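Local coordinates for protein Cel44C (Paenibacillus polymyxa, PDB 2YIH) that hydrolyses xyloglucan as a family 44 endo-glucanase, the chain here being the piece of a longer multidomain protein that carries this catalytic module, at residues A133-V138 with P196-E201. The protein carries 8 engineered substitutions. Sequence-based numbering, arbitrary orientation.
Engineered in segment 196-201: Pro200 (natural residue Gly).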
loop_
_atom_site.group_PDB
_atom_site.type_symbol
_atom_site.label_atom_id
_atom_site.label_comp_id
_atom_site.label_asym_id
_atom_site.label_seq_id
_atom_site.Cartn_x
_atom_site.Cartn_y
_atom_site.Cartn_z
ATOM N N ALA A 133 -14.907 -6.487 30.816
ATOM C CA ALA A 133 -14.815 -7.931 30.555
ATOM C C ALA A 133 -14.582 -8.296 29.092
ATOM O O ALA A 133 -14.022 -9.361 28.794
ATOM C CB ALA A 133 -16.079 -8.675 31.074
ATOM N N ARG A 134 -14.967 -7.395 28.195
ATOM C CA ARG A 134 -14.846 -7.665 26.762
ATOM C C ARG A 134 -13.417 -7.444 26.217
ATOM O O ARG A 134 -13.159 -7.752 25.058
ATOM C CB ARG A 134 -15.802 -6.777 25.975
ATOM C CG ARG A 134 -17.269 -6.830 26.485
ATOM C CD ARG A 134 -17.849 -8.281 26.468
ATOM N NE ARG A 134 -17.742 -8.916 25.141
ATOM C CZ ARG A 134 -18.482 -8.598 24.085
ATOM N NH1 ARG A 134 -19.463 -7.698 24.177
ATOM N NH2 ARG A 134 -18.249 -9.216 22.939
ATOM N N TRP A 135 -12.502 -6.980 27.070
ATOM C CA TRP A 135 -11.203 -6.482 26.599
ATOM C C TRP A 135 -10.070 -6.962 27.452
ATOM O O TRP A 135 -10.203 -7.050 28.674
ATOM C CB TRP A 135 -11.155 -4.943 26.546
ATOM C CG TRP A 135 -12.256 -4.346 25.713
ATOM C CD1 TRP A 135 -13.417 -3.758 26.170
ATOM C CD2 TRP A 135 -12.328 -4.318 24.279
ATOM N NE1 TRP A 135 -14.178 -3.325 25.103
ATOM C CE2 TRP A 135 -13.540 -3.679 23.931
ATOM C CE3 TRP A 135 -11.466 -4.750 23.259
ATOM C CZ2 TRP A 135 -13.898 -3.433 22.596
ATOM C CZ3 TRP A 135 -11.836 -4.554 21.943
ATOM C CH2 TRP A 135 -13.045 -3.914 21.611
ATOM N N ASN A 136 -8.955 -7.297 26.791
ATOM C CA ASN A 136 -7.693 -7.542 27.496
ATOM C C ASN A 136 -6.758 -6.385 27.215
ATOM O O ASN A 136 -6.814 -5.789 26.135
ATOM C CB ASN A 136 -7.049 -8.848 27.000
ATOM C CG ASN A 136 -7.837 -10.072 27.401
ATOM O OD1 ASN A 136 -8.460 -10.085 28.458
ATOM N ND2 ASN A 136 -7.767 -11.141 26.588
ATOM N N GLN A 137 -5.896 -6.077 28.182
ATOM C CA GLN A 137 -4.964 -4.952 28.051
ATOM C C GLN A 137 -3.737 -5.388 27.257
ATOM O O GLN A 137 -3.190 -6.482 27.475
ATOM C CB GLN A 137 -4.508 -4.481 29.432
ATOM C CG GLN A 137 -5.578 -3.920 30.278
ATOM C CD GLN A 137 -5.025 -3.385 31.605
ATOM O OE1 GLN A 137 -3.857 -2.943 31.688
ATOM N NE2 GLN A 137 -5.846 -3.439 32.644
ATOM N N VAL A 138 -3.274 -4.510 26.378
ATOM C CA VAL A 138 -1.985 -4.712 25.664
ATOM C C VAL A 138 -0.800 -4.233 26.529
ATOM O O VAL A 138 -0.844 -3.128 27.133
ATOM C CB VAL A 138 -1.991 -3.952 24.321
ATOM C CG1 VAL A 138 -0.589 -4.017 23.626
ATOM C CG2 VAL A 138 -3.062 -4.527 23.366
ATOM N N PRO A 196 -14.128 3.399 19.008
ATOM C CA PRO A 196 -14.428 4.141 20.243
ATOM C C PRO A 196 -14.559 3.246 21.467
ATOM O O PRO A 196 -14.427 3.741 22.609
ATOM C CB PRO A 196 -15.790 4.787 19.926
ATOM C CG PRO A 196 -16.417 3.893 18.892
ATOM C CD PRO A 196 -15.197 3.566 18.011
ATOM N N ARG A 197 -14.872 1.965 21.274
ATOM C CA ARG A 197 -14.916 1.043 22.420
ATOM C C ARG A 197 -13.527 0.746 22.972
ATOM O O ARG A 197 -13.410 0.194 24.064
ATOM C CB ARG A 197 -15.626 -0.291 22.102
ATOM C CG ARG A 197 -17.065 -0.153 21.575
ATOM C CD ARG A 197 -18.005 0.651 22.554
ATOM N NE ARG A 197 -19.296 0.813 21.893
ATOM C CZ ARG A 197 -19.701 1.921 21.295
ATOM N NH1 ARG A 197 -18.992 3.064 21.383
ATOM N NH2 ARG A 197 -20.837 1.897 20.620
ATOM N N ILE A 198 -12.478 1.001 22.173
ATOM C CA ILE A 198 -11.109 0.763 22.621
ATOM C C ILE A 198 -10.448 2.066 23.126
ATOM O O ILE A 198 -9.797 2.098 24.192
ATOM C CB ILE A 198 -10.226 0.145 21.479
ATOM C CG1 ILE A 198 -10.792 -1.221 21.073
ATOM C CG2 ILE A 198 -8.791 -0.072 22.010
ATOM C CD1 ILE A 198 -10.039 -1.955 19.938
ATOM N N HIS A 199 -10.629 3.128 22.367
ATOM C CA HIS A 199 -9.927 4.403 22.637
ATOM C C HIS A 199 -10.856 5.567 22.280
ATOM O O HIS A 199 -10.721 6.188 21.225
ATOM C CB HIS A 199 -8.606 4.377 21.819
ATOM C CG HIS A 199 -7.682 5.536 22.073
ATOM N ND1 HIS A 199 -8.050 6.845 21.839
ATOM C CD2 HIS A 199 -6.409 5.581 22.542
ATOM C CE1 HIS A 199 -7.046 7.648 22.152
ATOM N NE2 HIS A 199 -6.034 6.905 22.577
ATOM N N PRO A 200 -11.839 5.864 23.162
ATOM C CA PRO A 200 -12.919 6.835 22.848
ATOM C C PRO A 200 -12.426 8.291 22.659
ATOM O O PRO A 200 -13.045 9.058 21.903
ATOM C CB PRO A 200 -13.855 6.757 24.078
ATOM C CG PRO A 200 -13.077 6.025 25.136
ATOM C CD PRO A 200 -12.079 5.127 24.411
ATOM N N GLU A 201 -11.297 8.647 23.281
ATOM C CA GLU A 201 -10.783 10.022 23.160
ATOM C C GLU A 201 -9.970 10.161 21.874
ATOM O O GLU A 201 -9.354 9.176 21.413
ATOM C CB GLU A 201 -9.927 10.403 24.392
ATOM C CG GLU A 201 -10.741 10.485 25.693
ATOM C CD GLU A 201 -9.928 10.997 26.889
ATOM O OE1 GLU A 201 -9.151 11.963 26.722
ATOM O OE2 GLU A 201 -10.115 10.457 27.998
#
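Trp135 and Ile198 meet by a CH-pi contact that joins two excursions from the eight-stranded TIM barrel of this GH44 module: the small three-stranded sheet whose middle strand is 135-139, and the loop between helices 191-194 and 205-222. The indole's benzo ring presents one face to Ile198. Ile198 CG1 stands 3.9 Å from the centroid of the Trp135 six-membered ring, 29° off the ring normal. It lies over the CZ3-CH2 side, 3.6 Å from Trp135 CH2. Ile198 CD1 runs on past that rim, 3.7 Å from Trp135 CZ3. The two side chains cross at about a right angle. In Ile198, CG1 is anti to the carbonyl carbon (chi1 -62°), which brings this branch to the ring. Carbonyl O of Arg197 sits 3.5 Å above the Trp135 indole plane near the rim; Arg134 CB packs on the opposite face. No hydrogen bond links the two segments; NE1 of Trp135 makes a weak one to the Glu128 carbonyl, and Tyr115 of strand 115-117 touches both Trp135 and Ile198. With an alanine at Trp135, Ile198 CG1 would probably lose the ring face it packs on, and a gap would open between strand and loop. The side chain of Trp135 is about 12 Å from the bound calcium ion, and the contact is plain packing. Arg197 bends at chi2 (-57°) and leads its polar end away, NE bonding to the Val124 carbonyl with the guanidinium perpendicular to the indole. Nearer its backbone, Arg197 CB approaches CZ2 of Trp135 obliquely at 3.6 Å.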